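Side-chain contacts in glucosidase (Croceicoccus marinus, PDB 5Z3K), which probably hydrolyses O-glycosidic bonds as a beta-glucosidase of glycoside hydrolase family 39: residues A[71-75]-A[76-80]; A[88-91]-A[92-96]; A[180-183]-A[184-187]; A[247-250]-A[251-254]; A[284-287]-A[288-292]. All coordinates share one frame; numbering follows the deposited sequence.

Contact 1. Residues A[71-75]-A[76-80]; sequences SLFPD and WSADP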
loop_
_atom_site.group_PDB
_atom_site.type_symbol
_atom_site.label_atom_id
_atom_site.label_comp_id
_atom_site.label_asym_id
_atom_site.label_seq_id
_atom_site.Cartn_x
_atom_site.Cartn_y
_atom_site.Cartn_z
ATOM N N SER A 71 6.070 21.930 -10.596
ATOM C CA SER A 71 4.897 21.273 -11.155
ATOM C C SER A 71 5.228 20.628 -12.497
ATOM O O SER A 71 6.154 21.041 -13.197
ATOM C CB SER A 71 3.758 22.286 -11.319
ATOM O OG SER A 71 2.640 21.738 -12.017
ATOM N N LEU A 72 4.436 19.611 -12.860
ATOM C CA LEU A 72 4.619 18.924 -14.137
ATOM C C LEU A 72 4.368 19.853 -15.317
ATOM O O LEU A 72 4.892 19.619 -16.412
ATOM C CB LEU A 72 3.684 17.715 -14.230
ATOM C CG LEU A 72 3.954 16.494 -13.342
ATOM C CD1 LEU A 72 2.683 15.666 -13.226
ATOM C CD2 LEU A 72 5.061 15.660 -13.930
ATOM N N PHE A 73 3.540 20.880 -15.127
ATOM C CA PHE A 73 3.290 21.909 -16.133
ATOM C C PHE A 73 3.503 23.242 -15.430
ATOM O O PHE A 73 2.556 23.835 -14.898
ATOM C CB PHE A 73 1.884 21.781 -16.716
ATOM C CG PHE A 73 1.724 22.429 -18.060
ATOM C CD1 PHE A 73 2.185 21.799 -19.207
ATOM C CD2 PHE A 73 1.086 23.659 -18.177
ATOM C CE1 PHE A 73 2.031 22.392 -20.449
ATOM C CE2 PHE A 73 0.923 24.254 -19.410
ATOM C CZ PHE A 73 1.399 23.620 -20.551
ATOM N N PRO A 74 4.747 23.724 -15.366
ATOM C CA PRO A 74 5.065 24.813 -14.429
ATOM C C PRO A 74 4.483 26.161 -14.808
ATOM O O PRO A 74 4.302 26.996 -13.917
ATOM C CB PRO A 74 6.602 24.853 -14.437
ATOM C CG PRO A 74 7.005 24.148 -15.675
ATOM C CD PRO A 74 5.945 23.147 -15.989
ATOM N N ASP A 75 4.190 26.399 -16.082
ATOM C CA ASP A 75 3.715 27.694 -16.573
ATOM C C ASP A 75 2.438 27.448 -17.360
ATOM O O ASP A 75 2.487 26.960 -18.494
ATOM C CB ASP A 75 4.780 28.361 -17.447
ATOM C CG ASP A 75 4.347 29.707 -18.011
ATOM O OD1 ASP A 75 3.139 30.016 -18.060
ATOM O OD2 ASP A 75 5.248 30.463 -18.429
ATOM N N TRP A 76 1.296 27.818 -16.784
ATOM C CA TRP A 76 0.030 27.498 -17.435
ATOM C C TRP A 76 -0.266 28.372 -18.654
ATOM O O TRP A 76 -1.269 28.129 -19.333
ATOM C CB TRP A 76 -1.107 27.581 -16.415
ATOM C CG TRP A 76 -1.186 26.329 -15.586
ATOM C CD1 TRP A 76 -0.745 26.158 -14.300
ATOM C CD2 TRP A 76 -1.713 25.068 -16.001
ATOM N NE1 TRP A 76 -0.973 24.858 -13.889
ATOM C CE2 TRP A 76 -1.566 24.170 -14.915
ATOM C CE3 TRP A 76 -2.300 24.607 -17.186
ATOM C CZ2 TRP A 76 -1.986 22.840 -14.984
ATOM C CZ3 TRP A 76 -2.724 23.283 -17.251
ATOM C CH2 TRP A 76 -2.565 22.416 -16.153
ATOM N N SER A 77 0.577 29.352 -18.971
ATOM C CA SER A 77 0.425 30.084 -20.222
ATOM C C SER A 77 1.157 29.422 -21.384
ATOM O O SER A 77 0.992 29.857 -22.530
ATOM C CB SER A 77 0.927 31.522 -20.055
ATOM O OG SER A 77 2.337 31.560 -19.899
ATOM N N ALA A 78 1.948 28.381 -21.120
ATOM C CA ALA A 78 2.778 27.757 -22.143
ATOM C C ALA A 78 1.943 26.904 -23.095
ATOM O O ALA A 78 0.821 26.497 -22.793
ATOM C CB ALA A 78 3.872 26.902 -21.500
ATOM N N ASP A 79 2.518 26.637 -24.259
ATOM C CA ASP A 79 1.885 25.788 -25.265
ATOM C C ASP A 79 1.760 24.356 -24.750
ATOM O O ASP A 79 2.783 23.694 -24.535
ATOM C CB ASP A 79 2.724 25.847 -26.542
ATOM C CG ASP A 79 2.168 25.005 -27.674
ATOM O OD1 ASP A 79 1.219 24.218 -27.479
ATOM O OD2 ASP A 79 2.713 25.133 -28.791
ATOM N N PRO A 80 0.544 23.830 -24.569
ATOM C CA PRO A 80 0.399 22.466 -24.031
ATOM C C PRO A 80 0.745 21.370 -25.024
ATOM O O PRO A 80 0.774 20.197 -24.630
ATOM C CB PRO A 80 -1.081 22.403 -23.647
ATOM C CG PRO A 80 -1.734 23.310 -24.643
ATOM C CD PRO A 80 -0.762 24.441 -24.870
#
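Asp-75 and Ser-77 meet in a type I beta turn that runs from Asp-75 to Ala-78 and is reinforced by an Asx turn. The evidence for the Asx turn is the bond from Ser-77 N to Asp-75 OD1, 2.8 Å long. The hydroxyl Ser-77 OG also donates to Asp-75 OD1, at a short 2.5 Å, so one carboxylate oxygen receives two donors. They arrive from the same face of the carboxylate, the amide on the anti side and the hydroxyl on the syn side. With Asp-75 CG anti to the backbone N (chi1 179°), the carboxylate lies beside its own carbonyl carbon, which brings OD1 to the amide and hydroxyl of Ser-77. The turn itself is closed by Ala-78 N, which bonds to Asp-75 O at 3.0 Å.

The apolar part of the contact is built on Phe-73. Phe-73 CD2 rests over one face of the Trp-76 ring, 3.7 Å from Trp-76 CE3, and the two ring planes are inclined at 51°. Beyond it, the far end of the phenyl ring points its edge at Ala-78 O, with Phe-73 CZ 3.7 Å from that oxygen, while Pro-80 CB comes within 4.1 Å of Phe-73 CZ. Val-129 of helix 123-138 touches both aromatic side chains and Pro-80, and Lys-125 NZ bonds to the carbonyls of Trp-76 and Ala-78, tying this surface loop to that helix. The indole is fixed further out by its NE1, which is hydrogen-bonded to Asp-64 O.

Contact 2. Residues A[88-91]-A[92-96]; sequences FAAT and DTWVG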
loop_
_atom_site.group_PDB
_atom_site.type_symbol
_atom_site.label_atom_id
_atom_site.label_comp_id
_atom_site.label_asym_id
_atom_site.label_seq_id
_atom_site.Cartn_x
_atom_site.Cartn_y
_atom_site.Cartn_z
ATOM N N PHE A 88 9.266 17.019 -16.773
ATOM C CA PHE A 88 9.211 15.577 -16.547
ATOM C C PHE A 88 10.449 15.014 -15.850
ATOM O O PHE A 88 10.424 13.848 -15.445
ATOM C CB PHE A 88 9.032 14.827 -17.879
ATOM C CG PHE A 88 7.669 14.989 -18.528
ATOM C CD1 PHE A 88 6.494 14.763 -17.819
ATOM C CD2 PHE A 88 7.572 15.320 -19.872
ATOM C CE1 PHE A 88 5.243 14.879 -18.439
ATOM C CE2 PHE A 88 6.318 15.435 -20.503
ATOM C CZ PHE A 88 5.156 15.220 -19.779
ATOM N N ALA A 89 11.515 15.795 -15.685
ATOM C CA ALA A 89 12.821 15.211 -15.388
ATOM C C ALA A 89 12.795 14.376 -14.112
ATOM O O ALA A 89 13.179 13.200 -14.123
ATOM C CB ALA A 89 13.889 16.301 -15.292
ATOM N N ALA A 90 12.367 14.966 -12.992
ATOM C CA ALA A 90 12.456 14.216 -11.739
ATOM C C ALA A 90 11.474 13.055 -11.748
ATOM O O ALA A 90 11.797 11.949 -11.292
ATOM C CB ALA A 90 12.197 15.137 -10.541
ATOM N N THR A 91 10.273 13.291 -12.276
ATOM C CA THR A 91 9.283 12.224 -12.353
ATOM C C THR A 91 9.768 11.095 -13.263
ATOM O O THR A 91 9.580 9.912 -12.954
ATOM C CB THR A 91 7.945 12.787 -12.836
ATOM O OG1 THR A 91 7.552 13.879 -11.997
ATOM C CG2 THR A 91 6.860 11.703 -12.779
ATOM N N ASP A 92 10.423 11.445 -14.374
ATOM C CA ASP A 92 11.024 10.433 -15.237
ATOM C C ASP A 92 11.990 9.557 -14.456
ATOM O O ASP A 92 12.046 8.340 -14.660
ATOM C CB ASP A 92 11.788 11.089 -16.393
ATOM C CG ASP A 92 10.886 11.607 -17.493
ATOM O OD1 ASP A 92 9.660 11.382 -17.442
ATOM O OD2 ASP A 92 11.426 12.259 -18.414
ATOM N N THR A 93 12.784 10.168 -13.579
ATOM C CA THR A 93 13.770 9.411 -12.822
ATOM C C THR A 93 13.090 8.413 -11.892
ATOM O O THR A 93 13.464 7.235 -11.842
ATOM C CB THR A 93 14.663 10.382 -12.057
ATOM O OG1 THR A 93 15.389 11.160 -13.016
ATOM C CG2 THR A 93 15.655 9.654 -11.160
ATOM N N TRP A 94 12.056 8.859 -11.179
ATOM C CA TRP A 94 11.367 7.967 -10.254
ATOM C C TRP A 94 10.583 6.890 -10.996
ATOM O O TRP A 94 10.502 5.741 -10.535
ATOM C CB TRP A 94 10.467 8.785 -9.333
ATOM C CG TRP A 94 11.252 9.565 -8.296
ATOM C CD1 TRP A 94 12.252 9.085 -7.504
ATOM C CD2 TRP A 94 11.078 10.945 -7.929
ATOM N NE1 TRP A 94 12.723 10.078 -6.675
ATOM C CE2 TRP A 94 12.021 11.229 -6.916
ATOM C CE3 TRP A 94 10.233 11.970 -8.373
ATOM C CZ2 TRP A 94 12.140 12.500 -6.331
ATOM C CZ3 TRP A 94 10.349 13.239 -7.792
ATOM C CH2 TRP A 94 11.298 13.489 -6.784
ATOM N N VAL A 95 9.999 7.238 -12.146
ATOM C CA VAL A 95 9.310 6.235 -12.957
ATOM C C VAL A 95 10.298 5.179 -13.434
ATOM O O VAL A 95 10.034 3.973 -13.369
ATOM C CB VAL A 95 8.582 6.911 -14.133
ATOM C CG1 VAL A 95 8.194 5.901 -15.213
ATOM C CG2 VAL A 95 7.349 7.662 -13.622
ATOM N N GLY A 96 11.464 5.618 -13.910
ATOM C CA GLY A 96 12.464 4.663 -14.346
ATOM C C GLY A 96 12.960 3.785 -13.213
ATOM O O GLY A 96 13.159 2.581 -13.393
HETATM O O HOH W 1 15.258 12.800 -15.732
#
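Trp-94 turns back upon Ala-90 because its CG lies anti to its own carbonyl carbon, beside the backbone N (chi1 -73°), which swings the indole toward the preceding turn of the helix. Its six-membered ring then meets Ala-90 twice: Trp-94 CZ3 is 3.8 Å from Ala-90 CB, and Trp-94 CE3 is 3.3 Å from Ala-90 O. That same carbonyl accepts the helical bond from Trp-94 N. The first torsion of Asp-92 is similar (chi1 -77°) and folds its carboxylate toward Phe-88, with Asp-92 OD1 3.5 Å from Phe-88 CB. The carboxylate also lies close to Phe-88 O, an acceptor like itself, and Asp-92 OD1 is hydrogen-bonded to His-136 NE2. Phe-88 O accepts Asp-92 N at a short 2.6 Å, in the first turn of the helical region. On the flank nearer solvent, a water donates to Ala-89 O at 2.7 Å and also bonds to Thr-93 OG1, bridging the two residues. Further round, Thr-91 CG2 and Val-95 CG2 approach to 4.2 Å.

At the far side of the indole, Trp-94 NE1 donates to Ala-31 O. Exchanging the indole for an alanine here would probably open a gap beside Ala-90 CB and leave Ala-31 O without that donor.

Helix 89-100 thus packs on three fronts: Trp-94 against the loop bearing Ile-29 and Ala-33, Thr-91 and Val-95 on barrel strand 104-109 and on Tyr-137, and Phe-88 stacked with His-136 of helix 123-138.

Contact 3. Residues A[180-183]-A[184-187]; sequences ARAV and KRVD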
loop_
_atom_site.group_PDB
_atom_site.type_symbol
_atom_site.label_atom_id
_atom_site.label_comp_id
_atom_site.label_asym_id
_atom_site.label_seq_id
_atom_site.Cartn_x
_atom_site.Cartn_y
_atom_site.Cartn_z
ATOM N N ALA A 180 -10.395 11.334 -16.588
ATOM C CA ALA A 180 -10.800 10.022 -17.080
ATOM C C ALA A 180 -10.903 10.004 -18.602
ATOM O O ALA A 180 -10.449 9.054 -19.257
ATOM C CB ALA A 180 -12.129 9.611 -16.443
ATOM N N ARG A 181 -11.525 11.039 -19.182
ATOM C CA ARG A 181 -11.563 11.164 -20.637
ATOM C C ARG A 181 -10.160 11.148 -21.235
ATOM O O ARG A 181 -9.915 10.476 -22.243
ATOM C CB ARG A 181 -12.288 12.452 -21.039
ATOM C CG ARG A 181 -13.807 12.322 -21.070
ATOM C CD ARG A 181 -14.455 13.479 -21.825
ATOM N NE ARG A 181 -13.985 14.770 -21.333
ATOM C CZ ARG A 181 -14.540 15.427 -20.320
ATOM N NH1 ARG A 181 -15.601 14.922 -19.697
ATOM N NH2 ARG A 181 -14.043 16.591 -19.932
ATOM N N ALA A 182 -9.230 11.898 -20.638
ATOM C CA ALA A 182 -7.885 11.977 -21.202
ATOM C C ALA A 182 -7.162 10.637 -21.107
ATOM O O ALA A 182 -6.519 10.201 -22.069
ATOM C CB ALA A 182 -7.079 13.073 -20.503
ATOM N N VAL A 183 -7.262 9.962 -19.961
ATOM C CA VAL A 183 -6.590 8.673 -19.801
ATOM C C VAL A 183 -7.135 7.665 -20.808
ATOM O O VAL A 183 -6.377 6.960 -21.487
ATOM C CB VAL A 183 -6.752 8.167 -18.356
ATOM C CG1 VAL A 183 -6.445 6.676 -18.266
ATOM C CG2 VAL A 183 -5.876 8.974 -17.401
ATOM N N LYS A 184 -8.463 7.590 -20.927
ATOM C CA LYS A 184 -9.068 6.602 -21.813
ATOM C C LYS A 184 -8.839 6.943 -23.280
ATOM O O LYS A 184 -8.766 6.041 -24.120
ATOM C CB LYS A 184 -10.561 6.491 -21.519
ATOM C CG LYS A 184 -10.877 5.936 -20.135
ATOM C CD LYS A 184 -10.343 4.520 -19.975
ATOM C CE LYS A 184 -10.911 3.854 -18.738
ATOM N NZ LYS A 184 -10.402 2.473 -18.615
ATOM N N ARG A 185 -8.724 8.232 -23.604
ATOM C CA ARG A 185 -8.396 8.625 -24.970
ATOM C C ARG A 185 -7.008 8.130 -25.365
ATOM O O ARG A 185 -6.783 7.733 -26.515
ATOM C CB ARG A 185 -8.502 10.146 -25.101
ATOM C CG ARG A 185 -8.147 10.723 -26.461
ATOM C CD ARG A 185 -8.405 12.234 -26.472
ATOM N NE ARG A 185 -9.706 12.565 -25.888
ATOM C CZ ARG A 185 -9.902 13.429 -24.891
ATOM N NH1 ARG A 185 -8.882 14.076 -24.336
ATOM N NH2 ARG A 185 -11.132 13.647 -24.447
ATOM N N VAL A 186 -6.063 8.128 -24.424
ATOM C CA VAL A 186 -4.713 7.689 -24.761
ATOM C C VAL A 186 -4.684 6.184 -24.979
ATOM O O VAL A 186 -4.094 5.688 -25.947
ATOM C CB VAL A 186 -3.727 8.119 -23.662
ATOM C CG1 VAL A 186 -2.351 7.481 -23.905
ATOM C CG2 VAL A 186 -3.643 9.627 -23.595
ATOM N N ASP A 187 -5.332 5.442 -24.099
ATOM C CA ASP A 187 -5.331 3.992 -24.139
ATOM C C ASP A 187 -6.486 3.468 -23.295
ATOM O O ASP A 187 -6.482 3.621 -22.066
ATOM C CB ASP A 187 -3.987 3.463 -23.640
ATOM C CG ASP A 187 -3.886 1.952 -23.690
ATOM O OD1 ASP A 187 -4.805 1.276 -24.207
ATOM O OD2 ASP A 187 -2.866 1.434 -23.199
#
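The guanidinium of Arg-185 is laid back over the preceding helical turn, with Arg-181 O 3.9 Å above its plane and centred over one face. Ala-182 N also lies over a face of this group, while Arg-185 NH2 touches Arg-181 CB at 3.8 Å. The neighbouring guanidinium is approached differently: Arg-185 NH2 lies at the edge of the Arg-181 group, near its plane and 4.4 Å from Arg-181 NE. The two cations are gathered round one anion. Arg-181 NH2 is salt-bridged to Glu-127 OE1 and Arg-185 NH2 to Glu-127 OE2, and Arg-185 NH1 takes a second carboxylate, Glu-131, so their closeness is probably compensated by these two glutamates of helix 123-138.

Arg-185 leaves the backbone extended, its CG anti to the backbone N (chi1 178°), and the bend at chi3 (-46°) then brings the flat end back alongside Arg-181. Lys-184 instead has its CG beside the backbone N, which puts that CG 3.3 Å from Ala-180 O; its amine is salt-bridged to Asp-222 and hydrogen-bonded to the carbonyls of Pro-188 and Leu-190. Branched Val-186 brings its CG2 to 3.3 Å from Ala-182 O.

The backbone marks the helix end. Val-183 O accepts Asp-187 N at 3.2 Å, and Asp-187 is the first residue with non-helical backbone angles; its OD1 then bonds to Ala-189 N, an Asx turn. A helix closing in this way just before strand 191-197 belongs to the beta-alpha-beta unit with strand 151-154, a repeating element of the eight-stranded TIM barrel.

Contact 4. Residues A[247-250]-A[251-254]; sequences RAIV and DKYG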
loop_
_atom_site.group_PDB
_atom_site.type_symbol
_atom_site.label_atom_id
_atom_site.label_comp_id
_atom_site.label_asym_id
_atom_site.label_seq_id
_atom_site.Cartn_x
_atom_site.Cartn_y
_atom_site.Cartn_z
ATOM N N ARG A 247 -16.927 -1.865 -0.222
ATOM C CA ARG A 247 -17.436 -2.737 -1.268
ATOM C C ARG A 247 -18.951 -2.653 -1.362
ATOM O O ARG A 247 -19.506 -2.535 -2.460
ATOM C CB ARG A 247 -17.003 -4.179 -0.998
ATOM C CG ARG A 247 -17.511 -5.153 -2.049
ATOM C CD ARG A 247 -16.617 -5.104 -3.268
ATOM N NE ARG A 247 -17.139 -4.212 -4.298
ATOM C CZ ARG A 247 -16.435 -3.765 -5.336
ATOM N NH1 ARG A 247 -15.158 -4.116 -5.478
ATOM N NH2 ARG A 247 -17.007 -2.963 -6.234
ATOM N N ALA A 248 -19.633 -2.667 -0.215
ATOM C CA ALA A 248 -21.099 -2.624 -0.220
ATOM C C ALA A 248 -21.637 -1.304 -0.778
ATOM O O ALA A 248 -22.656 -1.293 -1.480
ATOM C CB ALA A 248 -21.631 -2.860 1.191
ATOM N N ILE A 249 -20.987 -0.181 -0.460
ATOM C CA ILE A 249 -21.461 1.112 -0.959
ATOM C C ILE A 249 -21.195 1.239 -2.453
ATOM O O ILE A 249 -22.039 1.736 -3.212
ATOM C CB ILE A 249 -20.810 2.262 -0.170
ATOM C CG1 ILE A 249 -21.297 2.261 1.271
ATOM C CG2 ILE A 249 -21.085 3.614 -0.829
ATOM C CD1 ILE A 249 -20.378 2.985 2.190
ATOM N N VAL A 250 -20.018 0.796 -2.901
ATOM C CA VAL A 250 -19.706 0.847 -4.325
ATOM C C VAL A 250 -20.657 -0.048 -5.116
ATOM O O VAL A 250 -21.138 0.332 -6.191
ATOM C CB VAL A 250 -18.231 0.467 -4.558
ATOM C CG1 VAL A 250 -17.942 0.333 -6.040
ATOM C CG2 VAL A 250 -17.322 1.517 -3.925
ATOM N N ASP A 251 -20.945 -1.246 -4.604
ATOM C CA ASP A 251 -21.869 -2.130 -5.315
ATOM C C ASP A 251 -23.268 -1.526 -5.381
ATOM O O ASP A 251 -23.993 -1.724 -6.365
ATOM C CB ASP A 251 -21.940 -3.494 -4.634
ATOM C CG ASP A 251 -20.707 -4.353 -4.866
ATOM O OD1 ASP A 251 -19.880 -4.050 -5.760
ATOM O OD2 ASP A 251 -20.575 -5.352 -4.129
ATOM N N LYS A 252 -23.638 -0.793 -4.387
ATOM C CA LYS A 252 -24.949 -0.190 -4.305
ATOM C C LYS A 252 -25.181 0.742 -5.466
ATOM O O LYS A 252 -26.257 0.920 -5.844
ATOM C CB LYS A 252 -25.093 0.490 -2.981
ATOM C CG LYS A 252 -26.351 1.257 -2.697
ATOM C CD LYS A 252 -26.143 2.193 -1.524
ATOM C CE LYS A 252 -25.948 1.390 -0.277
ATOM N NZ LYS A 252 -25.527 2.122 0.936
ATOM N N TYR A 253 -24.153 1.384 -5.967
ATOM C CA TYR A 253 -24.261 2.252 -7.133
ATOM C C TYR A 253 -24.056 1.505 -8.441
ATOM O O TYR A 253 -23.873 2.145 -9.482
ATOM C CB TYR A 253 -23.270 3.413 -7.028
ATOM C CG TYR A 253 -23.703 4.442 -6.009
ATOM C CD1 TYR A 253 -23.464 4.243 -4.658
ATOM C CD2 TYR A 253 -24.384 5.591 -6.395
ATOM C CE1 TYR A 253 -23.872 5.162 -3.717
ATOM C CE2 TYR A 253 -24.793 6.522 -5.459
ATOM C CZ TYR A 253 -24.535 6.296 -4.119
ATOM O OH TYR A 253 -24.938 7.205 -3.170
ATOM N N GLY A 254 -24.093 0.176 -8.415
ATOM C CA GLY A 254 -23.973 -0.636 -9.609
ATOM C C GLY A 254 -22.559 -0.894 -10.088
ATOM O O GLY A 254 -22.384 -1.564 -11.116
#
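Asp-251 N bonds to Arg-247 O at 2.9 Å, a regular alpha-helical link that places the two side chains one turn apart. Their polar ends form a salt bridge in which both donors share a single oxygen: Arg-247 NE and Arg-247 NH2 each lie 3.1 Å from Asp-251 OD1. Both bonds are weak and bent, although the guanidinium and carboxylate planes are only 21° apart. Arg-247 reaches this position through bends at chi2 and chi3, which turn its chain forward along the helix, toward the next turn and Asp-251, and Arg-247 NH1 is meanwhile bonded to Thr-258 O. A leucine in its place would probably leave the Asp-251 carboxylate without its cationic mate and Thr-258 O without that donor.

On another flank, the edge of the Tyr-253 ring faces Ile-249 O, with Tyr-253 CD1 3.2 Å away, and Tyr-253 also touches Leu-211 of helix 208-216. The backbone bonds then change pattern: Gly-254 N reaches Asp-251 O at 2.8 Å and Phe-255 N bonds to Val-250 O. With positive phi (83°) at Gly-254, this is a Schellman motif, ending helix 238-252 ahead of barrel strand 259-266.

Contact 5. Residues A[284-287]-A[288-292]; sequences LAAA and AIYMQ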
loop_
_atom_site.group_PDB
_atom_site.type_symbol
_atom_site.label_atom_id
_atom_site.label_comp_id
_atom_site.label_asym_id
_atom_site.label_seq_id
_atom_site.Cartn_x
_atom_site.Cartn_y
_atom_site.Cartn_z
ATOM N N LEU A 284 2.056 -4.393 10.826
ATOM C CA LEU A 284 1.929 -4.300 9.378
ATOM C C LEU A 284 1.997 -5.682 8.732
ATOM O O LEU A 284 1.323 -5.919 7.723
ATOM C CB LEU A 284 2.978 -3.338 8.809
ATOM C CG LEU A 284 4.418 -3.777 8.632
ATOM C CD1 LEU A 284 4.617 -4.292 7.211
ATOM C CD2 LEU A 284 5.353 -2.593 8.932
ATOM N N ALA A 285 2.738 -6.623 9.329
ATOM C CA ALA A 285 2.721 -7.986 8.809
ATOM C C ALA A 285 1.362 -8.648 9.038
ATOM O O ALA A 285 0.819 -9.294 8.132
ATOM C CB ALA A 285 3.855 -8.808 9.435
ATOM N N ALA A 286 0.787 -8.498 10.233
ATOM C CA ALA A 286 -0.541 -9.067 10.465
ATOM C C ALA A 286 -1.589 -8.408 9.574
ATOM O O ALA A 286 -2.498 -9.081 9.073
ATOM C CB ALA A 286 -0.940 -8.932 11.939
ATOM N N ALA A 287 -1.480 -7.096 9.351
ATOM C CA ALA A 287 -2.460 -6.413 8.506
ATOM C C ALA A 287 -2.412 -6.928 7.073
ATOM O O ALA A 287 -3.453 -7.160 6.445
ATOM C CB ALA A 287 -2.224 -4.895 8.534
ATOM N N ALA A 288 -1.199 -7.077 6.525
ATOM C CA ALA A 288 -1.053 -7.663 5.198
ATOM C C ALA A 288 -1.673 -9.058 5.130
ATOM O O ALA A 288 -2.363 -9.390 4.163
ATOM C CB ALA A 288 0.427 -7.717 4.818
ATOM N N ILE A 289 -1.435 -9.895 6.147
ATOM C CA ILE A 289 -1.996 -11.243 6.127
ATOM C C ILE A 289 -3.517 -11.183 6.153
ATOM O O ILE A 289 -4.195 -11.865 5.373
ATOM C CB ILE A 289 -1.439 -12.082 7.290
ATOM C CG1 ILE A 289 0.061 -12.314 7.054
ATOM C CG2 ILE A 289 -2.190 -13.420 7.392
ATOM C CD1 ILE A 289 0.830 -12.937 8.231
ATOM N N TYR A 290 -4.077 -10.365 7.046
ATOM C CA TYR A 290 -5.532 -10.323 7.154
ATOM C C TYR A 290 -6.171 -9.737 5.900
ATOM O O TYR A 290 -7.254 -10.179 5.507
ATOM C CB TYR A 290 -5.965 -9.529 8.394
ATOM C CG TYR A 290 -5.696 -10.262 9.692
ATOM C CD1 TYR A 290 -5.914 -11.630 9.799
ATOM C CD2 TYR A 290 -5.198 -9.585 10.804
ATOM C CE1 TYR A 290 -5.648 -12.309 10.983
ATOM C CE2 TYR A 290 -4.922 -10.258 11.995
ATOM C CZ TYR A 290 -5.161 -11.617 12.075
ATOM O OH TYR A 290 -4.894 -12.284 13.248
HETATM N N MSE A 291 -5.531 -8.768 5.244
HETATM C CA MSE A 291 -6.188 -8.145 4.099
HETATM C C MSE A 291 -6.025 -8.993 2.841
HETATM O O MSE A 291 -6.660 -8.722 1.830
HETATM C CB MSE A 291 -5.656 -6.725 3.863
HETATM C CG MSE A 291 -4.281 -6.679 3.229
HETATM SE SE MSE A 291 -3.818 -4.848 2.745
HETATM C CE MSE A 291 -3.521 -4.092 4.515
ATOM N N GLN A 292 -5.176 -10.027 2.895
ATOM C CA GLN A 292 -5.080 -10.941 1.759
ATOM C C GLN A 292 -6.416 -11.622 1.487
ATOM O O GLN A 292 -6.711 -11.984 0.342
ATOM C CB GLN A 292 -3.978 -11.976 2.009
ATOM C CG GLN A 292 -3.817 -13.054 0.924
ATOM C CD GLN A 292 -3.176 -12.566 -0.375
ATOM O OE1 GLN A 292 -3.243 -13.253 -1.399
ATOM N NE2 GLN A 292 -2.545 -11.389 -0.342
#
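Tyr-290 packs on Ala-286 and Met-291, a selenomethionine, on Ala-287, in both cases nearer to the carbonyl oxygen than to the methyl. Tyr-290 CD2 is 3.2 Å from Ala-286 O, the same oxygen that accepts the helical bond from Tyr-290 N. Met-291 curls round Ala-287 O in like manner: its CG comes to 3.4 Å from Ala-287 O and its CE to 3.6 Å from that atom. Two torsions account for this wrap, since chi1 (75°) sets CG between the backbone N and the carbonyl carbon, and chi3 (72°) turns the terminal methyl back toward the helix. Ile-289 adds a third close approach, its CG1 3.3 Å from Ala-285 O.

The methyl-to-side-chain contacts are looser. Ala-286 CB stands 4.2 Å from Tyr-290 CE2, and Ala-287 CB stands 4.3 Å from Met-291 CE, both near the limit of van der Waals touch. These looser contacts are not solvent-facing either, since all eight touching residues are buried; other elements of the chain also cover the small alanines. The hydroxyl of the buried Tyr-290 is bonded further out, to Asp-353 O and Gly-356 N.

Helix 277-291 therefore sits between several layers. Leu-284, Ala-287 and Met-291 touch Trp-265 of barrel strand 259-266, Ala-285 and Ala-288 touch Val-337 of helix 329-341, and Ala-286, Ile-289 and Tyr-290 lie on strand 357-363 of the nine-stranded sheet, joining the barrel to that second sheet.

Following the chain, the five contacts come strictly in series: none nests in another and none crosses, and each closes only a turn of loop or helix. Contact 1 shapes the loop after barrel strand 53-55, and contact 2 opens the helix that follows it. These two touch directly, Leu-72 CD2 lying 3.6 Å from Thr-91 OG1, and both rest on helix 123-138. Contact 3 meets that helix from another side, about 11 Å from contacts 1 and 2 at the nearest atoms. Contacts 3 and 4 end outer helices of the barrel, while contact 5, at 284-292, links barrel strand 259-266 to the separate nine-stranded sheet.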